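Local coordinates for protein histone-lysine N-methyltransferase SETMAR (Homo sapiens, PDB 3BO5) that transfers methyl groups from S-adenosyl-L-methionine to a histone H3 lysine through its SET domain and, as a fusion with a mariner transposase, takes part in DNA double-strand break repair, at residues F208-C213 / Y247-R252; N178-I183 / E263-G268. The protein carries 2 engineered substitutions. All coordinates share one frame; numbering follows the deposited sequence.

Interaction 1: residues F208-C213 / Y247-R252. With ZN (zinc ion), chain E; SAH (S-adenosyl-L-homocysteine), chain F.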
loop_
_atom_site.group_PDB
_atom_site.type_symbol
_atom_site.label_atom_id
_atom_site.label_comp_id
_atom_site.label_asym_id
_atom_site.label_seq_id
_atom_site.Cartn_x
_atom_site.Cartn_y
_atom_site.Cartn_z
ATOM N N PHE A 208 8.577 1.375 3.865
ATOM C CA PHE A 208 9.184 0.997 5.159
ATOM C C PHE A 208 8.422 -0.038 5.957
ATOM O O PHE A 208 8.868 -0.453 7.014
ATOM C CB PHE A 208 9.360 2.250 6.022
ATOM C CG PHE A 208 10.443 3.153 5.487
ATOM C CD1 PHE A 208 11.795 2.758 5.591
ATOM C CD2 PHE A 208 10.134 4.374 4.873
ATOM C CE1 PHE A 208 12.806 3.576 5.055
ATOM C CE2 PHE A 208 11.149 5.185 4.333
ATOM C CZ PHE A 208 12.500 4.795 4.477
ATOM N N LEU A 209 7.285 -0.499 5.433
ATOM C CA LEU A 209 6.503 -1.497 6.155
ATOM C C LEU A 209 7.168 -2.839 6.180
ATOM O O LEU A 209 7.415 -3.436 5.098
ATOM C CB LEU A 209 5.178 -1.674 5.495
ATOM C CG LEU A 209 4.291 -0.416 5.629
ATOM C CD1 LEU A 209 3.139 -0.490 4.590
ATOM C CD2 LEU A 209 3.804 -0.171 7.087
ATOM N N ASN A 210 7.437 -3.315 7.395
ATOM C CA ASN A 210 7.961 -4.680 7.505
ATOM C C ASN A 210 6.880 -5.745 7.387
ATOM O O ASN A 210 5.664 -5.471 7.462
ATOM C CB ASN A 210 8.791 -4.787 8.805
ATOM C CG ASN A 210 10.082 -4.051 8.681
ATOM O OD1 ASN A 210 10.753 -4.133 7.658
ATOM N ND2 ASN A 210 10.474 -3.345 9.751
ATOM N N HIS A 211 7.320 -6.995 7.146
ATOM C CA HIS A 211 6.387 -8.086 7.094
ATOM C C HIS A 211 6.067 -8.583 8.501
ATOM O O HIS A 211 6.871 -8.613 9.382
ATOM C CB HIS A 211 7.162 -9.281 6.460
ATOM C CG HIS A 211 6.441 -10.564 6.586
ATOM N ND1 HIS A 211 5.319 -10.859 5.836
ATOM C CD2 HIS A 211 6.658 -11.634 7.398
ATOM C CE1 HIS A 211 4.867 -12.062 6.193
ATOM N NE2 HIS A 211 5.651 -12.532 7.166
ATOM N N SER A 212 4.854 -9.047 8.659
ATOM C CA SER A 212 4.539 -9.824 9.812
ATOM C C SER A 212 3.697 -11.000 9.412
ATOM O O SER A 212 2.865 -10.849 8.541
ATOM C CB SER A 212 3.758 -8.971 10.796
ATOM O OG SER A 212 3.353 -9.847 11.895
ATOM N N CYS A 213 3.881 -12.152 10.101
ATOM C CA CYS A 213 3.041 -13.309 9.889
ATOM C C CYS A 213 1.637 -13.095 10.458
ATOM O O CYS A 213 0.725 -13.855 10.155
ATOM C CB CYS A 213 3.772 -14.489 10.593
ATOM S SG CYS A 213 5.261 -14.912 9.660
ATOM N N TYR A 247 2.539 -5.620 7.058
ATOM C CA TYR A 247 1.559 -6.377 6.283
ATOM C C TYR A 247 2.216 -7.703 5.882
ATOM O O TYR A 247 3.404 -7.909 6.157
ATOM C CB TYR A 247 1.093 -5.674 5.005
ATOM C CG TYR A 247 2.057 -5.374 3.863
ATOM C CD1 TYR A 247 2.159 -6.225 2.764
ATOM C CD2 TYR A 247 2.790 -4.136 3.833
ATOM C CE1 TYR A 247 2.929 -5.872 1.664
ATOM C CE2 TYR A 247 3.568 -3.790 2.719
ATOM C CZ TYR A 247 3.636 -4.676 1.668
ATOM O OH TYR A 247 4.311 -4.395 0.497
ATOM N N ASP A 248 1.367 -8.586 5.358
ATOM C CA ASP A 248 1.875 -9.912 5.029
ATOM C C ASP A 248 2.471 -9.920 3.647
ATOM O O ASP A 248 1.752 -9.705 2.672
ATOM C CB ASP A 248 0.711 -10.881 5.111
ATOM C CG ASP A 248 1.042 -12.313 4.640
ATOM O OD1 ASP A 248 2.205 -12.658 4.320
ATOM O OD2 ASP A 248 0.025 -13.092 4.699
ATOM N N TYR A 249 3.802 -10.115 3.572
ATOM C CA TYR A 249 4.458 -10.034 2.266
ATOM C C TYR A 249 3.958 -11.135 1.296
ATOM O O TYR A 249 4.202 -10.990 0.097
ATOM C CB TYR A 249 5.973 -10.179 2.418
ATOM C CG TYR A 249 6.679 -8.949 2.918
ATOM C CD1 TYR A 249 5.968 -7.853 3.433
ATOM C CD2 TYR A 249 8.077 -8.873 2.865
ATOM C CE1 TYR A 249 6.664 -6.732 3.930
ATOM C CE2 TYR A 249 8.767 -7.761 3.313
ATOM C CZ TYR A 249 8.034 -6.688 3.854
ATOM O OH TYR A 249 8.760 -5.635 4.294
ATOM N N SER A 250 3.338 -12.229 1.798
ATOM C CA SER A 250 2.754 -13.222 0.888
ATOM C C SER A 250 1.390 -12.861 0.406
ATOM O O SER A 250 0.844 -13.519 -0.498
ATOM C CB SER A 250 2.664 -14.594 1.590
ATOM O OG SER A 250 1.616 -14.557 2.524
ATOM N N GLY A 251 0.807 -11.826 1.048
ATOM C CA GLY A 251 -0.517 -11.368 0.692
ATOM C C GLY A 251 -1.624 -12.306 1.126
ATOM O O GLY A 251 -2.802 -12.044 0.796
ATOM N N ARG A 252 -1.264 -13.346 1.906
ATOM C CA ARG A 252 -2.317 -14.315 2.330
ATOM C C ARG A 252 -3.280 -13.849 3.400
ATOM O O ARG A 252 -4.451 -14.275 3.405
ATOM C CB ARG A 252 -1.696 -15.614 2.788
ATOM C CG ARG A 252 -1.187 -16.395 1.649
ATOM C CD ARG A 252 -0.640 -17.583 2.199
ATOM N NE ARG A 252 0.584 -17.212 2.868
ATOM C CZ ARG A 252 1.330 -18.062 3.537
ATOM N NH1 ARG A 252 0.938 -19.358 3.595
ATOM N NH2 ARG A 252 2.449 -17.614 4.115
HETATM ZN ZN ZN E . 7.039 -14.085 11.108
HETATM N N SAH F . 13.371 -2.949 6.783
HETATM C CA SAH F . 13.289 -2.267 5.451
HETATM C CB SAH F . 11.845 -1.831 5.103
HETATM C CG SAH F . 11.060 -3.049 4.582
HETATM S SD SAH F . 11.674 -3.605 2.966
HETATM C C SAH F . 14.268 -1.071 5.454
HETATM O O SAH F . 15.072 -0.923 6.370
HETATM O OXT SAH F . 14.195 -0.252 4.481
HETATM C "C5'" SAH F . 11.842 -5.372 3.285
HETATM C "C4'" SAH F . 13.098 -5.763 4.061
HETATM O "O4'" SAH F . 12.956 -5.475 5.455
HETATM C "C3'" SAH F . 13.382 -7.235 4.026
HETATM O "O3'" SAH F . 14.118 -7.591 2.823
HETATM C "C2'" SAH F . 14.184 -7.478 5.271
HETATM O "O2'" SAH F . 15.509 -6.921 5.177
HETATM C "C1'" SAH F . 13.460 -6.569 6.245
HETATM N N9 SAH F . 12.275 -7.205 6.855
HETATM C C8 SAH F . 10.938 -6.845 6.712
HETATM N N7 SAH F . 10.208 -7.613 7.498
HETATM C C5 SAH F . 11.020 -8.443 8.184
HETATM C C6 SAH F . 10.729 -9.468 9.109
HETATM N N6 SAH F . 9.524 -9.774 9.596
HETATM N N1 SAH F . 11.842 -10.168 9.566
HETATM C C2 SAH F . 13.102 -9.881 9.144
HETATM N N3 SAH F . 13.436 -8.873 8.262
HETATM C C4 SAH F . 12.338 -8.236 7.767
#

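Interaction 2: residues N178-I183 / E263-G268. With SAH (S-adenosyl-L-homocysteine), chain F.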
loop_
_atom_site.group_PDB
_atom_site.type_symbol
_atom_site.label_atom_id
_atom_site.label_comp_id
_atom_site.label_asym_id
_atom_site.label_seq_id
_atom_site.Cartn_x
_atom_site.Cartn_y
_atom_site.Cartn_z
ATOM N N ASN A 178 14.339 -5.849 -0.143
ATOM C CA ASN A 178 13.631 -6.209 -1.411
ATOM C C ASN A 178 12.293 -5.498 -1.337
ATOM O O ASN A 178 11.606 -5.678 -0.310
ATOM C CB ASN A 178 13.363 -7.703 -1.380
ATOM C CG ASN A 178 14.650 -8.514 -1.358
ATOM O OD1 ASN A 178 15.075 -9.038 -0.299
ATOM N ND2 ASN A 178 15.301 -8.561 -2.478
ATOM N N TYR A 179 11.930 -4.709 -2.367
ATOM C CA TYR A 179 10.664 -3.946 -2.254
ATOM C C TYR A 179 9.650 -4.172 -3.339
ATOM O O TYR A 179 8.525 -3.674 -3.242
ATOM C CB TYR A 179 10.978 -2.417 -2.280
ATOM C CG TYR A 179 11.882 -1.872 -1.218
ATOM C CD1 TYR A 179 13.241 -1.804 -1.438
ATOM C CD2 TYR A 179 11.377 -1.418 -0.016
ATOM C CE1 TYR A 179 14.092 -1.331 -0.426
ATOM C CE2 TYR A 179 12.149 -0.922 0.969
ATOM C CZ TYR A 179 13.547 -0.856 0.770
ATOM O OH TYR A 179 14.427 -0.409 1.723
ATOM N N ILE A 180 10.003 -4.885 -4.429
ATOM C CA ILE A 180 9.043 -5.007 -5.499
ATOM C C ILE A 180 7.882 -5.869 -5.058
ATOM O O ILE A 180 8.091 -6.908 -4.393
ATOM C CB ILE A 180 9.706 -5.652 -6.748
ATOM C CG1 ILE A 180 10.909 -4.788 -7.145
ATOM C CG2 ILE A 180 8.704 -5.728 -7.892
ATOM C CD1 ILE A 180 11.547 -5.293 -8.447
ATOM N N ILE A 181 6.667 -5.489 -5.438
ATOM C CA ILE A 181 5.513 -6.322 -5.146
ATOM C C ILE A 181 4.767 -6.580 -6.454
ATOM O O ILE A 181 4.705 -5.712 -7.372
ATOM C CB ILE A 181 4.527 -5.626 -4.105
ATOM C CG1 ILE A 181 3.501 -6.618 -3.627
ATOM C CG2 ILE A 181 3.888 -4.357 -4.710
ATOM C CD1 ILE A 181 2.649 -6.068 -2.416
ATOM N N ALA A 182 4.226 -7.789 -6.548
ATOM C CA ALA A 182 3.452 -8.211 -7.716
ATOM C C ALA A 182 2.002 -8.427 -7.338
ATOM O O ALA A 182 1.677 -9.196 -6.432
ATOM C CB ALA A 182 4.024 -9.516 -8.331
ATOM N N ILE A 183 1.112 -7.725 -8.016
ATOM C CA ILE A 183 -0.308 -7.796 -7.736
ATOM C C ILE A 183 -0.942 -8.480 -8.954
ATOM O O ILE A 183 -0.809 -8.029 -10.066
ATOM C CB ILE A 183 -0.943 -6.399 -7.574
ATOM C CG1 ILE A 183 -0.178 -5.564 -6.573
ATOM C CG2 ILE A 183 -2.482 -6.504 -7.220
ATOM C CD1 ILE A 183 -0.063 -6.262 -5.218
ATOM N N GLU A 263 2.074 -10.357 -3.867
ATOM C CA GLU A 263 3.298 -11.024 -3.422
ATOM C C GLU A 263 4.525 -10.160 -3.550
ATOM O O GLU A 263 4.858 -9.674 -4.645
ATOM C CB GLU A 263 3.533 -12.243 -4.311
ATOM C CG GLU A 263 2.310 -13.148 -4.237
ATOM C CD GLU A 263 2.387 -14.280 -5.216
ATOM O OE1 GLU A 263 2.200 -14.028 -6.420
ATOM O OE2 GLU A 263 2.654 -15.404 -4.762
ATOM N N ARG A 264 5.249 -10.046 -2.442
ATOM C CA ARG A 264 6.548 -9.385 -2.498
ATOM C C ARG A 264 7.585 -10.293 -3.145
ATOM O O ARG A 264 7.604 -11.500 -2.916
ATOM C CB ARG A 264 7.015 -8.976 -1.101
ATOM C CG ARG A 264 6.208 -7.822 -0.601
ATOM C CD ARG A 264 6.786 -6.486 -1.057
ATOM N NE ARG A 264 8.052 -6.099 -0.487
ATOM C CZ ARG A 264 8.181 -5.281 0.580
ATOM N NH1 ARG A 264 7.083 -4.743 1.115
ATOM N NH2 ARG A 264 9.380 -4.971 1.044
ATOM N N LEU A 265 8.473 -9.719 -3.949
ATOM C CA LEU A 265 9.397 -10.586 -4.721
ATOM C C LEU A 265 10.812 -10.424 -4.192
ATOM O O LEU A 265 11.180 -9.354 -3.680
ATOM C CB LEU A 265 9.391 -10.130 -6.181
ATOM C CG LEU A 265 7.999 -10.102 -6.848
ATOM C CD1 LEU A 265 8.201 -9.606 -8.303
ATOM C CD2 LEU A 265 7.251 -11.388 -6.761
ATOM N N ASP A 266 11.618 -11.482 -4.343
ATOM C CA ASP A 266 13.037 -11.284 -4.068
ATOM C C ASP A 266 13.842 -12.148 -5.028
ATOM O O ASP A 266 13.286 -12.762 -5.964
ATOM C CB ASP A 266 13.357 -11.537 -2.603
ATOM C CG ASP A 266 13.484 -13.005 -2.252
ATOM O OD1 ASP A 266 12.813 -13.826 -2.913
ATOM O OD2 ASP A 266 14.232 -13.319 -1.227
ATOM N N HIS A 267 15.137 -12.146 -4.817
ATOM C CA HIS A 267 15.990 -12.979 -5.647
ATOM C C HIS A 267 16.715 -13.951 -4.756
ATOM O O HIS A 267 17.144 -13.616 -3.631
ATOM C CB HIS A 267 17.015 -12.120 -6.360
ATOM C CG HIS A 267 17.937 -12.887 -7.259
ATOM N ND1 HIS A 267 17.480 -13.697 -8.280
ATOM C CD2 HIS A 267 19.290 -12.958 -7.296
ATOM C CE1 HIS A 267 18.514 -14.244 -8.902
ATOM N NE2 HIS A 267 19.620 -13.798 -8.337
ATOM N N GLY A 268 16.864 -15.135 -5.308
ATOM C CA GLY A 268 17.817 -16.065 -4.776
ATOM C C GLY A 268 17.099 -17.060 -3.919
ATOM O O GLY A 268 15.956 -16.849 -3.461
HETATM N N SAH F . 13.371 -2.949 6.783
HETATM C CA SAH F . 13.289 -2.267 5.451
HETATM C CB SAH F . 11.845 -1.831 5.103
HETATM C CG SAH F . 11.060 -3.049 4.582
HETATM S SD SAH F . 11.674 -3.605 2.966
HETATM C C SAH F . 14.268 -1.071 5.454
HETATM O O SAH F . 15.072 -0.923 6.370
HETATM O OXT SAH F . 14.195 -0.252 4.481
HETATM C "C5'" SAH F . 11.842 -5.372 3.285
HETATM C "C4'" SAH F . 13.098 -5.763 4.061
HETATM O "O4'" SAH F . 12.956 -5.475 5.455
HETATM C "C3'" SAH F . 13.382 -7.235 4.026
HETATM O "O3'" SAH F . 14.118 -7.591 2.823
HETATM C "C2'" SAH F . 14.184 -7.478 5.271
HETATM O "O2'" SAH F . 15.509 -6.921 5.177
HETATM C "C1'" SAH F . 13.460 -6.569 6.245
HETATM N N9 SAH F . 12.275 -7.205 6.855
HETATM C C8 SAH F . 10.938 -6.845 6.712
HETATM N N7 SAH F . 10.208 -7.613 7.498
HETATM C C5 SAH F . 11.020 -8.443 8.184
HETATM C C6 SAH F . 10.729 -9.468 9.109
HETATM N N6 SAH F . 9.524 -9.774 9.596
HETATM N N1 SAH F . 11.842 -10.168 9.566
HETATM C C2 SAH F . 13.102 -9.881 9.144
HETATM N N3 SAH F . 13.436 -8.873 8.262
HETATM C C4 SAH F . 12.338 -8.236 7.767
HETATM O O HOH W 1 9.817 -7.330 -2.185
HETATM O O HOH W 2 12.138 -6.933 -4.735
HETATM O O HOH W 3 0.923 -11.895 -7.278
#

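Interaction 1: residues F208-C213 / Y247-R252
The ring of Tyr249 lies flat against the start of the His211 side chain, whose CB sits 3.4 Å from the centroid of the Tyr249 ring, almost on its normal. Beyond CB the imidazole turns its edge toward that same face, the two ring planes standing 65° apart in an offset edge-to-face pair. His211 CG is anti to the backbone N (chi1 168°), and the ring carries ND1 to the main chain of Tyr249: Tyr249 N donates to His211 ND1 over 2.8 Å, in the imidazole plane and nearly straight at 174°. On the other ring nitrogen, NE2 donates to the SG of Cys213, a ligand of the zinc ion that Cys274, Cys276 and Cys281 complete.

These residues are the Asn-His-Ser-Cys and Tyr-Asp-Tyr motifs whose interlacing forms the pseudoknot characteristic of SET domains. Its backbone seam is a short parallel bridge: Tyr247 N reaches Asn210 O at 3.2 Å, and Ser212 N reaches Tyr247 O at 3.1 Å. At the phenol end, Tyr249 OH donates to Leu209 O at 2.7 Å, on a lone pair in the carbonyl plane, while also lying beside C5' of S-adenosyl-L-homocysteine. An alanine at Tyr249 would probably leave Leu209 O without this donor and open a gap under His211 CB and next to the cofactor product's C5'. Leu209 meets the other tyrosine, CD1 lying 3.7 Å from Tyr247 CD2 at the ring edge. The adenine is read by the backbone of His211, whose N donates to N7 of S-adenosyl-L-homocysteine at 3.0 Å and whose O accepts from N6. Nearby, Asn210 ND2 is held by Glu244 and by the carbonyl of Trp138.

Interaction 2: residues N178-I183 / E263-G268
Strand segments 181-183 and 263-266 run antiparallel, their N-to-C directions 138° apart. Ala182 and Glu263 form a hydrogen-bonded pair, Ala182 N to Glu263 O at 2.8 Å and Glu263 N to Ala182 O at 2.8 Å. Ile181 and Arg264, the adjoining non-hydrogen-bonded pair, are followed by Leu265 N donating to Ile180 O at 2.9 Å. Past this point water bridges the chains: one molecule accepts from Arg264 NE and donates to Ile180 O and Leu265 O, while a second joins Ile180 N to Leu265 O.

The bend at chi2 (-87°) lays CD of Arg264 beside Ile181 CB. Its NH2 donates to Asn178 O over 2.7 Å, 168° at the hydrogen and within the guanidinium plane. The same edge faces the ligand, NH2 lying 3.3 Å from SD of S-adenosyl-L-homocysteine. Farther along the ligand, Tyr179 OH donates to the carboxylate OXT at 2.8 Å, so both residues help line the cofactor pocket. On the face away from Arg264, the CD1 methyl of Leu265 meets Ile180 CG2 at 3.9 Å, and its CD2 meets Ala182 CB.

Helix 162-169 covers Ile180 and Leu265 through Val165. Strand 193-199 flanks 181-185 on one edge, and strand 288-289 runs parallel to 260-266 beyond.

In the fold
Both contacts are largely buried and border S-adenosyl-L-homocysteine, but they hold different elements of the methyltransferase domain. Interaction 1 ties a loop and short strand to the chain leaving strand 244-247, and works through aromatic packing, a histidine acceptor and a zinc ligand. Interaction 2 is a short antiparallel seam between 181-185 and 260-266, with apolar packing on one face, bridging waters where the pairing ends, and an arginine that reaches the ligand. Glu263, though paired in the seam, is partly exposed, as is Asp248 in interaction 1. The two meet at Arg264, whose NH1 bonds to Tyr247 OH, whose N bonds to Tyr249 O and whose guanidinium forms a cation-pi contact with Tyr249.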